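DUF4595 domain-containing protein (Bacteroides vulgatus, PDB 3TZG) is of unknown function but forms a porin-like beta barrel, its family being grouped with the membrane beta-barrel proteins. Local coordinates at residues Y159-Y165 and R197-N202. Numbering follows the deposited sequence.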
loop_
_atom_site.group_PDB
_atom_site.type_symbol
_atom_site.label_atom_id
_atom_site.label_comp_id
_atom_site.label_asym_id
_atom_site.label_seq_id
_atom_site.Cartn_x
_atom_site.Cartn_y
_atom_site.Cartn_z
ATOM N N TYR A 159 7.154 -17.025 -0.014
ATOM C CA TYR A 159 8.504 -16.544 -0.343
ATOM C C TYR A 159 9.484 -17.709 -0.652
ATOM O O TYR A 159 10.706 -17.550 -0.490
ATOM C CB TYR A 159 9.048 -15.724 0.838
ATOM C CG TYR A 159 8.205 -14.517 1.177
ATOM C CD1 TYR A 159 8.428 -13.289 0.554
ATOM C CD2 TYR A 159 7.214 -14.585 2.151
ATOM C CE1 TYR A 159 7.651 -12.169 0.859
ATOM C CE2 TYR A 159 6.422 -13.478 2.453
ATOM C CZ TYR A 159 6.642 -12.276 1.802
ATOM O OH TYR A 159 5.883 -11.196 2.129
ATOM N N ASP A 160 8.964 -18.883 -1.082
ATOM C CA ASP A 160 9.794 -20.074 -1.304
ATOM C C ASP A 160 10.792 -19.872 -2.437
ATOM O O ASP A 160 11.854 -20.480 -2.394
ATOM C CB ASP A 160 8.928 -21.314 -1.583
ATOM C CG ASP A 160 8.038 -21.717 -0.412
ATOM O OD1 ASP A 160 8.341 -21.304 0.744
ATOM O OD2 ASP A 160 7.039 -22.440 -0.646
ATOM N N ASN A 161 10.484 -19.010 -3.415
ATOM C CA ASN A 161 11.376 -18.736 -4.550
ATOM C C ASN A 161 12.540 -17.823 -4.119
ATOM O O ASN A 161 13.513 -17.713 -4.857
ATOM C CB ASN A 161 10.609 -18.116 -5.737
ATOM C CG ASN A 161 9.638 -19.037 -6.460
ATOM O OD1 ASN A 161 9.545 -20.238 -6.175
ATOM N ND2 ASN A 161 8.909 -18.491 -7.454
ATOM N N ASN A 162 12.449 -17.209 -2.916
ATOM C CA ASN A 162 13.434 -16.316 -2.287
ATOM C C ASN A 162 13.885 -15.211 -3.250
ATOM O O ASN A 162 15.068 -15.078 -3.578
ATOM C CB ASN A 162 14.654 -17.082 -1.741
ATOM C CG ASN A 162 14.444 -17.635 -0.352
ATOM O OD1 ASN A 162 13.558 -18.471 -0.095
ATOM N ND2 ASN A 162 15.267 -17.174 0.579
ATOM N N ILE A 163 12.904 -14.404 -3.669
ATOM C CA ILE A 163 13.071 -13.235 -4.524
ATOM C C ILE A 163 13.418 -12.070 -3.610
ATOM O O ILE A 163 12.684 -11.752 -2.672
ATOM C CB ILE A 163 11.814 -12.995 -5.394
ATOM C CG1 ILE A 163 11.628 -14.202 -6.351
ATOM C CG2 ILE A 163 11.949 -11.675 -6.191
ATOM C CD1 ILE A 163 10.294 -14.394 -6.893
ATOM N N ASN A 164 14.585 -11.497 -3.841
ATOM C CA ASN A 164 15.106 -10.385 -3.056
ATOM C C ASN A 164 15.520 -9.276 -3.978
ATOM O O ASN A 164 15.955 -9.517 -5.108
ATOM C CB ASN A 164 16.279 -10.825 -2.165
ATOM C CG ASN A 164 15.859 -11.840 -1.130
ATOM O OD1 ASN A 164 15.227 -11.514 -0.108
ATOM N ND2 ASN A 164 16.157 -13.107 -1.405
ATOM N N TYR A 165 15.350 -8.060 -3.499
ATOM C CA TYR A 165 15.685 -6.883 -4.258
ATOM C C TYR A 165 16.374 -5.879 -3.362
ATOM O O TYR A 165 16.349 -6.005 -2.129
ATOM C CB TYR A 165 14.409 -6.284 -4.884
ATOM C CG TYR A 165 13.526 -5.527 -3.906
ATOM C CD1 TYR A 165 12.638 -6.199 -3.073
ATOM C CD2 TYR A 165 13.570 -4.140 -3.825
ATOM C CE1 TYR A 165 11.851 -5.519 -2.152
ATOM C CE2 TYR A 165 12.783 -3.446 -2.905
ATOM C CZ TYR A 165 11.914 -4.141 -2.078
ATOM O OH TYR A 165 11.109 -3.484 -1.183
ATOM N N ARG A 197 12.683 -4.926 4.339
ATOM C CA ARG A 197 12.289 -4.117 3.189
ATOM C C ARG A 197 13.015 -4.668 1.895
ATOM O O ARG A 197 13.225 -3.943 0.918
ATOM C CB ARG A 197 12.690 -2.662 3.543
ATOM C CG ARG A 197 12.031 -1.559 2.735
ATOM C CD ARG A 197 12.369 -0.152 3.246
ATOM N NE ARG A 197 13.806 0.153 3.296
ATOM C CZ ARG A 197 14.563 0.430 2.233
ATOM N NH1 ARG A 197 14.048 0.376 1.004
ATOM N NH2 ARG A 197 15.852 0.725 2.384
ATOM N N THR A 198 13.288 -5.988 1.881
ATOM C CA THR A 198 14.074 -6.712 0.900
ATOM C C THR A 198 13.324 -7.851 0.177
ATOM O O THR A 198 13.640 -8.121 -0.977
ATOM C CB THR A 198 15.259 -7.284 1.703
ATOM O OG1 THR A 198 16.293 -6.325 1.611
ATOM C CG2 THR A 198 15.765 -8.642 1.231
ATOM N N ALA A 199 12.441 -8.580 0.859
ATOM C CA ALA A 199 11.770 -9.750 0.268
ATOM C C ALA A 199 10.567 -9.375 -0.593
ATOM O O ALA A 199 9.897 -8.397 -0.288
ATOM C CB ALA A 199 11.308 -10.682 1.379
ATOM N N LEU A 200 10.267 -10.190 -1.632
ATOM C CA LEU A 200 9.089 -10.047 -2.500
ATOM C C LEU A 200 8.324 -11.372 -2.573
ATOM O O LEU A 200 8.964 -12.404 -2.807
ATOM C CB LEU A 200 9.445 -9.573 -3.911
ATOM C CG LEU A 200 9.869 -8.113 -4.059
ATOM C CD1 LEU A 200 10.438 -7.832 -5.461
ATOM C CD2 LEU A 200 8.745 -7.182 -3.667
ATOM N N PRO A 201 6.978 -11.396 -2.367
ATOM C CA PRO A 201 6.269 -12.674 -2.436
ATOM C C PRO A 201 6.165 -13.195 -3.869
ATOM O O PRO A 201 5.917 -12.417 -4.793
ATOM C CB PRO A 201 4.890 -12.335 -1.858
ATOM C CG PRO A 201 4.685 -10.903 -2.214
ATOM C CD PRO A 201 6.042 -10.279 -2.096
ATOM N N ASN A 202 6.378 -14.499 -4.066
ATOM C CA ASN A 202 6.253 -15.103 -5.396
ATOM C C ASN A 202 4.803 -15.507 -5.674
ATOM O O ASN A 202 4.377 -15.478 -6.824
ATOM C CB ASN A 202 7.182 -16.289 -5.566
ATOM C CG ASN A 202 7.196 -17.285 -4.458
ATOM O OD1 ASN A 202 7.941 -17.163 -3.490
ATOM N ND2 ASN A 202 6.499 -18.361 -4.657
HETATM O O HOH W 1 9.799 -15.153 -3.235
#
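Tyr165 packs its ring against the backbone of Arg197 and Thr198, with CD1 3.5 Å from CG of Leu200. CG of Tyr165 sits between its backbone N and carbonyl carbon (chi1 76°), which turns the ring back toward residues 197-200. The ring and the Leu200 side chain cross at about a right angle. The hydroxyl bonds to the backbone N of Leu171. With an alanine in place of Tyr165, a gap would probably open beside CG of Leu200, and that N-H would lose its hydroxyl partner. The backbones pair weakly, antiparallel: N of Tyr165 reaches O of Thr198 at 3.0 Å, and N of Leu200 reaches O of Ile163 at 3.1 Å. At the other end, the amides of Asn161 and Asn202 stack with planes 18° apart. OD1 of Asn202 accepts N of Asn161 at 3.1 Å, from above its carbonyl plane. ND2 bonds to OD1 of Asn158, which helps fix the amide's rotation. A water joins OD1 of Asn202 to N of Ile163 and O of Leu200. The Tyr159 ring lies alongside Pro201, CE1 to CD 3.9 Å. The short strand 163-164 meets the start of strand 199-208, while Tyr221 of strand 213-224 touches both Ile163 and Leu200.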